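Local coordinates for protein amino Transferase (PDB 3ELE) that probably transfers amino groups between amino acids and keto acids, using bound pyridoxal-5'-phosphate, as a member of the class I and II aminotransferase family, at residues E136-V139 and F140-A144; L119-D122 and A123-F127; D63-S66 and V67-H70; V53-T56 and I57-L60. All blocks are in the same frame, centred on the assembly; numbering follows the deposited sequence.

All four contacts are local, made along one helix or round one turn, and all lie near the second subunit. Interactions 1 and 2 touch through Val141 and Phe127 and through Ala144 and Thr120: they belong to consecutive elements of the large domain, the strand 126-130 and the helix 136-143, and interaction 1 reaches the cofactor. Interactions 3 and 4 touch where Leu69 CD2 meets Leu60 O, on the consecutive helices 66-70 and 51-63, about 35 Å or more from the other pair between centres. Interaction 4 is the most buried and mainly apolar; interaction 2 relies on carboxylates and water, interaction 3 on a helix cap, and interaction 1 on a lysine-amide bond and a methylene packed on a phenylalanine ring.

Interaction 1 (E136-V139 and F140-A144); sequences EYKV and FVNAA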
ATOM      1  N   GLU A 136      -1.097  16.803  -3.887  1.00 33.60           N
ATOM      2  CA  GLU A 136      -1.396  15.576  -3.153  1.00 33.31           C
ATOM      3  C   GLU A 136      -0.775  15.562  -1.739  1.00 33.34           C
ATOM      4  O   GLU A 136      -1.219  14.792  -0.888  1.00 33.60           O
ATOM      5  CB  GLU A 136      -0.973  14.339  -3.969  1.00 34.94           C
ATOM      6  CG  GLU A 136      -1.645  13.008  -3.554  1.00 37.79           C
ATOM      7  CD  GLU A 136      -3.098  12.908  -3.960  1.00 34.27           C
ATOM      8  OE1 GLU A 136      -3.658  13.917  -4.400  1.00 39.67           O
ATOM      9  OE2 GLU A 136      -3.689  11.808  -3.859  1.00 33.97           O
ATOM     10  N   TYR A 137       0.236  16.401  -1.478  1.00 33.35           N
ATOM     11  CA  TYR A 137       0.781  16.555  -0.108  1.00 33.69           C
ATOM     12  C   TYR A 137      -0.308  16.896   0.892  1.00 34.06           C
ATOM     13  O   TYR A 137      -0.271  16.392   1.994  1.00 37.22           O
ATOM     14  CB  TYR A 137       1.877  17.638  -0.004  1.00 32.78           C
ATOM     15  CG  TYR A 137       3.152  17.392  -0.791  1.00 30.50           C
ATOM     16  CD1 TYR A 137       3.655  16.095  -1.012  1.00 34.04           C
ATOM     17  CD2 TYR A 137       3.927  18.470  -1.221  1.00 29.68           C
ATOM     18  CE1 TYR A 137       4.837  15.898  -1.713  1.00 34.43           C
ATOM     19  CE2 TYR A 137       5.102  18.292  -1.898  1.00 32.94           C
ATOM     20  CZ  TYR A 137       5.555  17.008  -2.159  1.00 34.79           C
ATOM     21  OH  TYR A 137       6.716  16.868  -2.828  1.00 33.15           O
ATOM     22  N   LYS A 138      -1.255  17.761   0.513  1.00 34.29           N
ATOM     23  CA  LYS A 138      -2.402  18.110   1.374  1.00 34.23           C
ATOM     24  C   LYS A 138      -3.236  16.879   1.753  1.00 32.86           C
ATOM     25  O   LYS A 138      -3.636  16.737   2.897  1.00 31.97           O
ATOM     26  CB  LYS A 138      -3.294  19.172   0.727  1.00 35.27           C
ATOM     27  CG  LYS A 138      -4.357  19.738   1.676  1.00 36.93           C
ATOM     28  CD  LYS A 138      -5.227  20.791   1.016  1.00 37.25           C
ATOM     29  CE  LYS A 138      -6.166  21.430   2.021  1.00 44.28           C
ATOM     30  NZ  LYS A 138      -7.017  20.458   2.769  1.00 47.35           N
ATOM     31  N   VAL A 139      -3.449  15.970   0.819  1.00 32.88           N
ATOM     32  CA  VAL A 139      -4.216  14.743   1.101  1.00 33.23           C
ATOM     33  C   VAL A 139      -3.483  13.856   2.109  1.00 33.40           C
ATOM     34  O   VAL A 139      -4.106  13.376   3.036  1.00 33.45           O
ATOM     35  CB  VAL A 139      -4.503  13.936  -0.168  1.00 33.07           C
ATOM     36  CG1 VAL A 139      -5.144  12.559   0.175  1.00 31.76           C
ATOM     37  CG2 VAL A 139      -5.357  14.770  -1.125  1.00 32.37           C
ATOM     38  N   PHE A 140      -2.174  13.665   1.911  1.00 33.39           N
ATOM     39  CA  PHE A 140      -1.364  12.835   2.800  1.00 33.02           C
ATOM     40  C   PHE A 140      -1.246  13.459   4.198  1.00 34.36           C
ATOM     41  O   PHE A 140      -1.387  12.744   5.211  1.00 35.44           O
ATOM     42  CB  PHE A 140       0.032  12.515   2.224  1.00 34.43           C
ATOM     43  CG  PHE A 140       0.027  11.923   0.816  1.00 32.05           C
ATOM     44  CD1 PHE A 140      -0.956  11.023   0.398  1.00 33.12           C
ATOM     45  CD2 PHE A 140       1.067  12.213  -0.058  1.00 36.50           C
ATOM     46  CE1 PHE A 140      -0.924  10.466  -0.901  1.00 35.94           C
ATOM     47  CE2 PHE A 140       1.107  11.666  -1.347  1.00 32.41           C
ATOM     48  CZ  PHE A 140       0.109  10.785  -1.755  1.00 33.67           C
ATOM     49  N   VAL A 141      -1.030  14.774   4.257  1.00 33.05           N
ATOM     50  CA  VAL A 141      -0.951  15.505   5.551  1.00 32.30           C
ATOM     51  C   VAL A 141      -2.289  15.471   6.301  1.00 32.24           C
ATOM     52  O   VAL A 141      -2.325  15.202   7.528  1.00 33.32           O
ATOM     53  CB  VAL A 141      -0.442  16.966   5.341  1.00 32.37           C
ATOM     54  CG1 VAL A 141      -0.707  17.835   6.526  1.00 31.57           C
ATOM     55  CG2 VAL A 141       1.050  16.961   5.014  1.00 33.44           C
ATOM     56  N   ASN A 142      -3.370  15.777   5.582  1.00 32.18           N
ATOM     57  CA  ASN A 142      -4.734  15.696   6.120  1.00 33.31           C
ATOM     58  C   ASN A 142      -5.094  14.275   6.509  1.00 34.29           C
ATOM     59  O   ASN A 142      -5.683  14.081   7.569  1.00 35.55           O
ATOM     60  CB  ASN A 142      -5.787  16.240   5.143  1.00 33.52           C
ATOM     61  CG  ASN A 142      -5.709  17.748   4.935  1.00 32.54           C
ATOM     62  OD1 ASN A 142      -6.412  18.260   4.086  1.00 38.10           O
ATOM     63  ND2 ASN A 142      -4.864  18.455   5.694  1.00 32.86           N
ATOM     64  N   ALA A 143      -4.691  13.283   5.698  1.00 34.30           N
ATOM     65  CA  ALA A 143      -4.941  11.863   6.027  1.00 34.38           C
ATOM     66  C   ALA A 143      -4.272  11.414   7.331  1.00 34.85           C
ATOM     67  O   ALA A 143      -4.735  10.463   7.954  1.00 37.05           O
ATOM     68  CB  ALA A 143      -4.538  10.934   4.882  1.00 33.69           C
ATOM     69  N   ALA A 144      -3.180  12.073   7.723  1.00 34.32           N
ATOM     70  CA  ALA A 144      -2.494  11.805   9.001  1.00 34.10           C
ATOM     71  C   ALA A 144      -3.098  12.575  10.169  1.00 33.38           C
ATOM     72  O   ALA A 144      -2.672  12.374  11.286  1.00 34.42           O
ATOM     73  CB  ALA A 144      -1.008  12.132   8.885  1.00 33.20           C
TER
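The backbone of 136-143 is one short helix, in which the amides of Phe140, Val141, Asn142 and Ala143 bond to the carbonyls of Glu136, Tyr137, Lys138 and Val139, the last pair, Ala143 N to Val139 O, being the shortest at 2.7 Å. One turn apart, Glu136 and Phe140 share a flank. Glu136 CG comes to 3.4 Å from Phe140 CZ, so the methylene does the touching; the carboxylate beyond it, its plane at 90° to the ring, goes on through OE2 to Arg281 of the second subunit. Glu136 O also sits over one face of the Phe140 ring, toward its rim. Phenylalanine suits this place because its broad, flat, buried ring fills the interface with helix 108-119, touching Ala109, Ser113 and Phe116. Val141 lays CG2 3.3 Å from Tyr137 O. On the exposed flank, Lys138 runs straight out and then bends at its last torsion (chi4 -55°), which brings NZ within 2.6 Å of Asn142 OD1. The ammonium lies in the plane of that carbonyl, at a C=O...N angle of 147°. Asn142 ND2 bonds to Ala146 O, so both ends of the amide are used and its rotation is fixed. Tyr137 turns away from this flank to line the cofactor pocket, its OH bonded to Asp217. The chemistry thus divides by side: an amide-lysine bond facing solvent, a charge spent on the dimer partner, Phe140 packed between helix 108-119 and Arg281 of the second subunit, and Tyr137 turned to the pyridoxal-5'-phosphate.

Interaction 2 (L119-D122 and A123-F127); sequences LTSD and AYDEF
The Phe127 ring is met at its edge by both Leu119 and Thr120: Leu119 CB lies in the ring plane 3.9 Å from Phe127 CZ, and Thr120 OG1 approaches Phe127 CE2 to 3.3 Å. The threonine hydroxyl is itself bonded to Phe116 O. Phe116 forms an edge-to-face pair with the same ring, and the buried phenylalanine packs the end of helix 108-119 against the start of strand 126-130. The other flat group at the centre is the Asp125 carboxylate. Its OD2 accepts from Ser121 N at 2.8 Å, met nearly in line with its C-O bond, and weakly from Asp122 N at 3.3 Å. OD1 accepts a hydrogen bond from each of two waters; one is also bonded to Ser121 OG, while the other reaches Asp122 OD1 weakly. This buried carboxylate is therefore gripped by backbone and solvent together, with Arg174 a long, weak ion-pair partner, and the negative charge is probably eased by these donors. Asp122 has its carboxylate anti to the backbone N (chi1 -176°), which swings OD1 round over the following chain to accept from Tyr124 N at 2.7 Å, an Asx turn. Its carbonyl closes a second loop, Asp125 N to Asp122 O at 3.1 Å, with the donor well above the carbonyl plane. Aspartate suits both places, being short enough to bond to nearby backbone amides. A type I beta turn with an Asx turn at its first residue, tied by an aspartate at the turn's end, here makes the tight link from helix 108-119 to strand 126-130 of the large domain's mixed sheet.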
ATOM      1  N   LEU A 119       4.981  10.916  12.167  1.00 35.67           N
ATOM      2  CA  LEU A 119       5.275  12.192  12.820  1.00 35.96           C
ATOM      3  C   LEU A 119       4.080  12.954  13.407  1.00 36.62           C
ATOM      4  O   LEU A 119       4.319  13.793  14.239  1.00 37.05           O
ATOM      5  CB  LEU A 119       6.072  13.093  11.860  1.00 35.61           C
ATOM      6  CG  LEU A 119       7.494  12.599  11.562  1.00 34.11           C
ATOM      7  CD1 LEU A 119       8.112  13.480  10.534  1.00 36.07           C
ATOM      8  CD2 LEU A 119       8.357  12.598  12.851  1.00 37.52           C
ATOM      9  N   THR A 120       2.826  12.657  13.024  1.00 35.30           N
ATOM     10  CA  THR A 120       1.644  13.405  13.554  1.00 34.96           C
ATOM     11  C   THR A 120       1.122  12.887  14.930  1.00 34.80           C
ATOM     12  O   THR A 120       0.599  11.764  15.050  1.00 31.75           O
ATOM     13  CB  THR A 120       0.503  13.449  12.521  1.00 34.78           C
ATOM     14  OG1 THR A 120       1.011  13.960  11.278  1.00 34.62           O
ATOM     15  CG2 THR A 120      -0.680  14.334  12.999  1.00 35.01           C
ATOM     16  N   SER A 121       1.232  13.724  15.958  1.00 35.60           N
ATOM     17  CA  SER A 121       0.786  13.360  17.305  1.00 35.75           C
ATOM     18  C   SER A 121      -0.366  14.243  17.816  1.00 37.72           C
ATOM     19  O   SER A 121      -0.795  14.085  18.975  1.00 41.29           O
ATOM     20  CB  SER A 121       1.991  13.419  18.250  1.00 36.51           C
ATOM     21  OG  SER A 121       2.504  14.740  18.365  1.00 39.58           O
ATOM     22  N   ASP A 122      -0.885  15.150  16.977  1.00 35.98           N
ATOM     23  CA  ASP A 122      -1.890  16.130  17.411  1.00 35.49           C
ATOM     24  C   ASP A 122      -2.584  16.755  16.194  1.00 35.74           C
ATOM     25  O   ASP A 122      -1.966  16.939  15.138  1.00 35.34           O
ATOM     26  CB  ASP A 122      -1.188  17.180  18.306  1.00 36.63           C
ATOM     27  CG  ASP A 122      -2.129  18.211  18.896  1.00 38.05           C
ATOM     28  OD1 ASP A 122      -2.523  19.131  18.163  1.00 35.58           O
ATOM     29  OD2 ASP A 122      -2.412  18.157  20.115  1.00 39.53           O
ATOM     30  N   ALA A 123      -3.868  17.076  16.359  1.00 34.58           N
ATOM     31  CA  ALA A 123      -4.688  17.699  15.319  1.00 33.79           C
ATOM     32  C   ALA A 123      -4.133  19.038  14.819  1.00 32.36           C
ATOM     33  O   ALA A 123      -4.408  19.446  13.684  1.00 28.96           O
ATOM     34  CB  ALA A 123      -6.160  17.896  15.835  1.00 34.09           C
ATOM     35  N   TYR A 124      -3.390  19.729  15.682  1.00 31.20           N
ATOM     36  CA  TYR A 124      -2.826  21.024  15.351  1.00 32.02           C
ATOM     37  C   TYR A 124      -1.427  20.997  14.737  1.00 32.44           C
ATOM     38  O   TYR A 124      -0.906  22.057  14.410  1.00 32.70           O
ATOM     39  CB  TYR A 124      -2.916  21.954  16.548  1.00 32.79           C
ATOM     40  CG  TYR A 124      -4.334  22.166  17.027  1.00 32.23           C
ATOM     41  CD1 TYR A 124      -5.305  22.670  16.157  1.00 34.51           C
ATOM     42  CD2 TYR A 124      -4.702  21.913  18.359  1.00 35.65           C
ATOM     43  CE1 TYR A 124      -6.614  22.894  16.571  1.00 33.66           C
ATOM     44  CE2 TYR A 124      -6.028  22.146  18.805  1.00 36.19           C
ATOM     45  CZ  TYR A 124      -6.985  22.634  17.891  1.00 36.10           C
ATOM     46  OH  TYR A 124      -8.279  22.875  18.290  1.00 33.96           O
ATOM     47  N   ASP A 125      -0.853  19.803  14.547  1.00 31.69           N
ATOM     48  CA  ASP A 125       0.445  19.637  13.869  1.00 31.69           C
ATOM     49  C   ASP A 125       0.415  20.204  12.462  1.00 31.97           C
ATOM     50  O   ASP A 125      -0.567  20.002  11.729  1.00 32.50           O
ATOM     51  CB  ASP A 125       0.840  18.155  13.777  1.00 30.05           C
ATOM     52  CG  ASP A 125       1.285  17.590  15.104  1.00 33.34           C
ATOM     53  OD1 ASP A 125       1.343  18.335  16.115  1.00 26.12           O
ATOM     54  OD2 ASP A 125       1.591  16.400  15.142  1.00 34.34           O
ATOM     55  N   GLU A 126       1.480  20.918  12.099  1.00 32.28           N
ATOM     56  CA  GLU A 126       1.603  21.526  10.772  1.00 31.70           C
ATOM     57  C   GLU A 126       2.802  20.992  10.015  1.00 31.12           C
ATOM     58  O   GLU A 126       3.866  20.767  10.609  1.00 29.33           O
ATOM     59  CB  GLU A 126       1.728  23.034  10.915  1.00 32.07           C
ATOM     60  CG  GLU A 126       0.457  23.705  11.476  1.00 35.93           C
ATOM     61  CD  GLU A 126       0.621  25.193  11.850  1.00 32.19           C
ATOM     62  OE1 GLU A 126       1.721  25.768  11.718  1.00 31.40           O
ATOM     63  OE2 GLU A 126      -0.372  25.783  12.319  1.00 37.44           O
ATOM     64  N   PHE A 127       2.609  20.746   8.707  1.00 31.50           N
ATOM     65  CA  PHE A 127       3.694  20.419   7.792  1.00 32.07           C
ATOM     66  C   PHE A 127       3.723  21.526   6.739  1.00 32.83           C
ATOM     67  O   PHE A 127       2.672  21.915   6.200  1.00 31.92           O
ATOM     68  CB  PHE A 127       3.543  19.028   7.172  1.00 33.17           C
ATOM     69  CG  PHE A 127       3.708  17.929   8.167  1.00 36.70           C
ATOM     70  CD1 PHE A 127       4.981  17.406   8.453  1.00 36.96           C
ATOM     71  CD2 PHE A 127       2.600  17.432   8.864  1.00 35.88           C
ATOM     72  CE1 PHE A 127       5.145  16.377   9.428  1.00 36.56           C
ATOM     73  CE2 PHE A 127       2.748  16.408   9.819  1.00 34.27           C
ATOM     74  CZ  PHE A 127       4.019  15.866  10.095  1.00 27.19           C
TER
HETATM   75  O   HOH W   1       2.162  17.345  18.315  1.00 33.61           O
HETATM   76  O   HOH W   2       0.258  20.474  17.568  1.00 31.46           O

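Interaction 3 (D63-S66 and V67-H70); sequences DYDS and VALH
Hydrogen bonds from the amides of Ala68, Leu69 and His70 to Asp65 and Ser66 start the helix. Asp65 OD2 accepts from Ala68 N at 3.0 Å, with an N-H...O angle of 155°; the carboxylate is reached on its anti side and somewhat out of its plane. The torsion that sets CG opposite the backbone N (chi1 176°) turns the group back over the amides of the first turn. Asp65 O takes Leu69 N at 2.7 Å, and Ser66 O takes His70 N at 3.0 Å. An aspartate suits the N-cap, since its side chain replaces a missing carbonyl partner and its negative charge would also be expected to sit well with the positive end of the helix dipole. Apolar contacts come from Tyr64, one residue before the cap. Its ring edge meets Ala68, CE1 to CB at 3.7 Å, and CD1 lies equally far from Leu69 CB. Leu69 CG in turn stands over the centre of the His70 ring, 4.0 Å above it. A small Ala68 leaves room for the tyrosine, while Leu69 continues inward against Leu291 and Lys294 of helix 290-296. At the imidazole edge, Ser66 OG lies in the ring plane, 3.4 Å from His70 CD2, a close packing contact. The ring's polar bonds are made by its nitrogens, both to the second subunit, ND1 to Glu255 and NE2 to Asn54, which fixes its rotation. The cap of Asp65 together with the Tyr64-Leu69 contact that spans it makes a hydrophobic staple, a motif of helix N-termini, here opening the short helix 66-70 at the dimer interface.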
ATOM      1  N   ASP A  63      14.635 -18.727 -12.456  1.00 42.91           N
ATOM      2  CA  ASP A  63      15.642 -19.385 -11.582  1.00 42.91           C
ATOM      3  C   ASP A  63      15.513 -19.265 -10.062  1.00 43.43           C
ATOM      4  O   ASP A  63      16.098 -20.072  -9.346  1.00 44.64           O
ATOM      5  CB  ASP A  63      17.034 -18.858 -11.962  1.00 44.08           C
ATOM      6  CG  ASP A  63      17.376 -19.076 -13.436  1.00 44.46           C
ATOM      7  OD1 ASP A  63      16.909 -20.063 -14.055  1.00 48.03           O
ATOM      8  OD2 ASP A  63      18.136 -18.250 -13.974  1.00 44.18           O
ATOM      9  N   TYR A  64      14.783 -18.279  -9.560  1.00 43.35           N
ATOM     10  CA  TYR A  64      14.638 -18.095  -8.106  1.00 43.14           C
ATOM     11  C   TYR A  64      13.519 -19.042  -7.642  1.00 42.48           C
ATOM     12  O   TYR A  64      12.496 -19.143  -8.325  1.00 43.37           O
ATOM     13  CB  TYR A  64      14.291 -16.629  -7.793  1.00 43.32           C
ATOM     14  CG  TYR A  64      14.652 -16.144  -6.402  1.00 43.11           C
ATOM     15  CD1 TYR A  64      13.849 -16.442  -5.302  1.00 45.34           C
ATOM     16  CD2 TYR A  64      15.787 -15.349  -6.192  1.00 44.02           C
ATOM     17  CE1 TYR A  64      14.172 -15.978  -4.011  1.00 45.43           C
ATOM     18  CE2 TYR A  64      16.123 -14.870  -4.915  1.00 45.08           C
ATOM     19  CZ  TYR A  64      15.314 -15.190  -3.827  1.00 46.20           C
ATOM     20  OH  TYR A  64      15.648 -14.714  -2.572  1.00 45.10           O
ATOM     21  N   ASP A  65      13.735 -19.768  -6.539  1.00 41.48           N
ATOM     22  CA  ASP A  65      12.706 -20.647  -5.920  1.00 41.17           C
ATOM     23  C   ASP A  65      11.363 -19.875  -5.845  1.00 41.01           C
ATOM     24  O   ASP A  65      11.311 -18.810  -5.220  1.00 38.68           O
ATOM     25  CB  ASP A  65      13.154 -21.045  -4.505  1.00 41.51           C
ATOM     26  CG  ASP A  65      12.116 -21.865  -3.754  1.00 42.96           C
ATOM     27  OD1 ASP A  65      11.990 -23.061  -4.044  1.00 43.32           O
ATOM     28  OD2 ASP A  65      11.456 -21.313  -2.836  1.00 49.64           O
ATOM     29  N   SER A  66      10.321 -20.399  -6.505  1.00 40.46           N
ATOM     30  CA  SER A  66       9.003 -19.733  -6.587  1.00 40.40           C
ATOM     31  C   SER A  66       8.363 -19.381  -5.240  1.00 40.02           C
ATOM     32  O   SER A  66       7.814 -18.288  -5.106  1.00 39.56           O
ATOM     33  CB  SER A  66       8.014 -20.560  -7.418  1.00 41.06           C
ATOM     34  OG  SER A  66       6.765 -19.899  -7.538  1.00 37.12           O
ATOM     35  N   VAL A  67       8.422 -20.289  -4.262  1.00 39.86           N
ATOM     36  CA  VAL A  67       7.858 -20.005  -2.914  1.00 39.92           C
ATOM     37  C   VAL A  67       8.577 -18.799  -2.262  1.00 40.05           C
ATOM     38  O   VAL A  67       7.925 -17.876  -1.727  1.00 40.11           O
ATOM     39  CB  VAL A  67       7.936 -21.224  -1.955  1.00 39.70           C
ATOM     40  CG1 VAL A  67       7.542 -20.817  -0.526  1.00 38.19           C
ATOM     41  CG2 VAL A  67       7.061 -22.356  -2.446  1.00 39.70           C
ATOM     42  N   ALA A  68       9.910 -18.833  -2.335  1.00 39.40           N
ATOM     43  CA  ALA A  68      10.780 -17.786  -1.803  1.00 39.07           C
ATOM     44  C   ALA A  68      10.634 -16.467  -2.580  1.00 38.47           C
ATOM     45  O   ALA A  68      10.539 -15.408  -1.964  1.00 39.06           O
ATOM     46  CB  ALA A  68      12.237 -18.268  -1.809  1.00 39.01           C
ATOM     47  N   LEU A  69      10.615 -16.540  -3.915  1.00 37.12           N
ATOM     48  CA  LEU A  69      10.413 -15.359  -4.788  1.00 37.44           C
ATOM     49  C   LEU A  69       9.120 -14.603  -4.452  1.00 37.23           C
ATOM     50  O   LEU A  69       9.140 -13.395  -4.190  1.00 38.27           O
ATOM     51  CB  LEU A  69      10.367 -15.775  -6.270  1.00 37.11           C
ATOM     52  CG  LEU A  69      10.190 -14.700  -7.356  1.00 36.68           C
ATOM     53  CD1 LEU A  69      11.225 -13.583  -7.243  1.00 34.05           C
ATOM     54  CD2 LEU A  69      10.229 -15.347  -8.740  1.00 38.36           C
ATOM     55  N   HIS A  70       8.012 -15.341  -4.387  1.00 35.73           N
ATOM     56  CA  HIS A  70       6.683 -14.734  -4.175  1.00 35.27           C
ATOM     57  C   HIS A  70       6.211 -14.573  -2.733  1.00 34.78           C
ATOM     58  O   HIS A  70       5.132 -14.033  -2.524  1.00 35.87           O
ATOM     59  CB  HIS A  70       5.638 -15.504  -4.993  1.00 34.81           C
ATOM     60  CG  HIS A  70       5.946 -15.536  -6.456  1.00 34.63           C
ATOM     61  ND1 HIS A  70       6.000 -14.395  -7.218  1.00 32.69           N
ATOM     62  CD2 HIS A  70       6.211 -16.564  -7.293  1.00 32.94           C
ATOM     63  CE1 HIS A  70       6.288 -14.717  -8.465  1.00 38.34           C
ATOM     64  NE2 HIS A  70       6.417 -16.027  -8.538  1.00 33.92           N
TER

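Interaction 4 (V53-T56 and I57-L60); sequences VNDT and IKEL
Val53 and Ile57 lie side by side on one flank of the helix, pointing the same way, with Val53 CG1 4.0 Å from Ile57 CD1. The isoleucine has its CG1 branch next to its own backbone N (chi1 -69°), which leads the chain back along the helix toward the valine and brings CG1 3.4 Å from Val53 O. Branched aliphatics suit this side: Val53 goes on to Leu250 and Leu252, and Ile57 to Leu291, Phe292 and the Ile57 of the second subunit. Thr56 and Leu60 repeat the pattern, again side by side, Thr56 CG2 being 4.1 Å from Leu60 CD1. Threonine can serve here because its hydroxyl bonds back to Ile52 O, leaving the methyl to Leu60; Thr56 also packs on Met295. This is the distribution of an amphipathic alpha-helix, 51-63, wedged between helix 290-296 and the partner subunit, with regular bonds such as Ile57 N to Val53 O at 2.9 Å running along it. On the more exposed flank the side chains of Asp55 and Lys58 cross obliquely. Lys58 bends at chi3 (-79°), so that CE passes 3.3 Å from Asn54 O and NZ ends 3.7 Å from Asp55 OD1, a long salt bridge. Gln51 NE2 gives that same OD1 a hydrogen bond. Glu59, extended beyond CG, lays this methylene 3.3 Å from Asp55 O and carries its carboxylate on toward solvent.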
ATOM      1  N   VAL A  53      15.843  -4.189 -16.005  1.00 36.03           N
ATOM      2  CA  VAL A  53      14.579  -4.430 -15.284  1.00 35.23           C
ATOM      3  C   VAL A  53      13.879  -5.699 -15.798  1.00 35.55           C
ATOM      4  O   VAL A  53      13.752  -6.667 -15.048  1.00 35.62           O
ATOM      5  CB  VAL A  53      13.623  -3.187 -15.349  1.00 35.79           C
ATOM      6  CG1 VAL A  53      12.218  -3.505 -14.762  1.00 35.40           C
ATOM      7  CG2 VAL A  53      14.257  -1.998 -14.620  1.00 30.13           C
ATOM      8  N   ASN A  54      13.465  -5.689 -17.068  1.00 35.66           N
ATOM      9  CA  ASN A  54      12.776  -6.830 -17.700  1.00 36.23           C
ATOM     10  C   ASN A  54      13.635  -8.100 -17.745  1.00 36.94           C
ATOM     11  O   ASN A  54      13.122  -9.193 -17.486  1.00 36.94           O
ATOM     12  CB  ASN A  54      12.234  -6.457 -19.096  1.00 35.85           C
ATOM     13  CG  ASN A  54      10.965  -5.578 -19.046  1.00 38.92           C
ATOM     14  OD1 ASN A  54      10.366  -5.323 -17.983  1.00 36.93           O
ATOM     15  ND2 ASN A  54      10.552  -5.119 -20.214  1.00 37.54           N
ATOM     16  N   ASP A  55      14.931  -7.944 -18.057  1.00 37.16           N
ATOM     17  CA  ASP A  55      15.902  -9.044 -18.008  1.00 37.65           C
ATOM     18  C   ASP A  55      15.979  -9.677 -16.610  1.00 36.91           C
ATOM     19  O   ASP A  55      15.935 -10.901 -16.490  1.00 37.48           O
ATOM     20  CB  ASP A  55      17.314  -8.585 -18.427  1.00 38.67           C
ATOM     21  CG  ASP A  55      17.442  -8.308 -19.909  1.00 39.73           C
ATOM     22  OD1 ASP A  55      16.497  -8.566 -20.700  1.00 41.91           O
ATOM     23  OD2 ASP A  55      18.532  -7.822 -20.286  1.00 40.77           O
ATOM     24  N   THR A  56      16.055  -8.850 -15.568  1.00 36.59           N
ATOM     25  CA  THR A  56      16.113  -9.355 -14.181  1.00 36.07           C
ATOM     26  C   THR A  56      14.804 -10.028 -13.765  1.00 36.70           C
ATOM     27  O   THR A  56      14.850 -11.084 -13.137  1.00 38.45           O
ATOM     28  CB  THR A  56      16.465  -8.267 -13.136  1.00 36.02           C
ATOM     29  OG1 THR A  56      17.728  -7.664 -13.450  1.00 32.68           O
ATOM     30  CG2 THR A  56      16.554  -8.888 -11.733  1.00 34.75           C
ATOM     31  N   ILE A  57      13.657  -9.417 -14.087  1.00 36.27           N
ATOM     32  CA  ILE A  57      12.335 -10.015 -13.793  1.00 35.44           C
ATOM     33  C   ILE A  57      12.242 -11.421 -14.418  1.00 37.20           C
ATOM     34  O   ILE A  57      11.805 -12.374 -13.754  1.00 36.41           O
ATOM     35  CB  ILE A  57      11.159  -9.134 -14.282  1.00 34.54           C
ATOM     36  CG1 ILE A  57      11.044  -7.849 -13.467  1.00 32.44           C
ATOM     37  CG2 ILE A  57       9.821  -9.875 -14.158  1.00 39.04           C
ATOM     38  CD1 ILE A  57      10.095  -6.837 -14.077  1.00 31.59           C
ATOM     39  N   LYS A  58      12.651 -11.534 -15.685  1.00 39.96           N
ATOM     40  CA  LYS A  58      12.696 -12.827 -16.386  1.00 42.37           C
ATOM     41  C   LYS A  58      13.566 -13.863 -15.654  1.00 41.95           C
ATOM     42  O   LYS A  58      13.154 -15.014 -15.506  1.00 41.52           O
ATOM     43  CB  LYS A  58      13.161 -12.660 -17.846  1.00 43.70           C
ATOM     44  CG  LYS A  58      12.051 -12.158 -18.775  1.00 47.26           C
ATOM     45  CD  LYS A  58      12.495 -11.957 -20.248  1.00 47.24           C
ATOM     46  CE  LYS A  58      13.264 -10.633 -20.460  1.00 51.49           C
ATOM     47  NZ  LYS A  58      13.484 -10.292 -21.901  1.00 46.63           N
ATOM     48  N   GLU A  59      14.738 -13.434 -15.180  1.00 42.44           N
ATOM     49  CA  GLU A  59      15.675 -14.309 -14.446  1.00 43.57           C
ATOM     50  C   GLU A  59      15.134 -14.837 -13.109  1.00 42.65           C
ATOM     51  O   GLU A  59      15.327 -16.015 -12.780  1.00 42.47           O
ATOM     52  CB  GLU A  59      17.010 -13.596 -14.205  1.00 43.02           C
ATOM     53  CG  GLU A  59      17.869 -13.435 -15.474  1.00 47.69           C
ATOM     54  CD  GLU A  59      19.099 -12.539 -15.256  1.00 47.05           C
ATOM     55  OE1 GLU A  59      19.492 -12.317 -14.077  1.00 53.05           O
ATOM     56  OE2 GLU A  59      19.679 -12.071 -16.269  1.00 53.56           O
ATOM     57  N   LEU A  60      14.467 -13.968 -12.349  1.00 41.82           N
ATOM     58  CA  LEU A  60      13.908 -14.350 -11.053  1.00 41.24           C
ATOM     59  C   LEU A  60      12.772 -15.365 -11.227  1.00 40.75           C
ATOM     60  O   LEU A  60      12.747 -16.398 -10.570  1.00 40.72           O
ATOM     61  CB  LEU A  60      13.446 -13.109 -10.278  1.00 40.93           C
ATOM     62  CG  LEU A  60      14.582 -12.145  -9.917  1.00 41.41           C
ATOM     63  CD1 LEU A  60      13.997 -10.902  -9.292  1.00 39.56           C
ATOM     64  CD2 LEU A  60      15.646 -12.789  -9.016  1.00 36.99           C
TER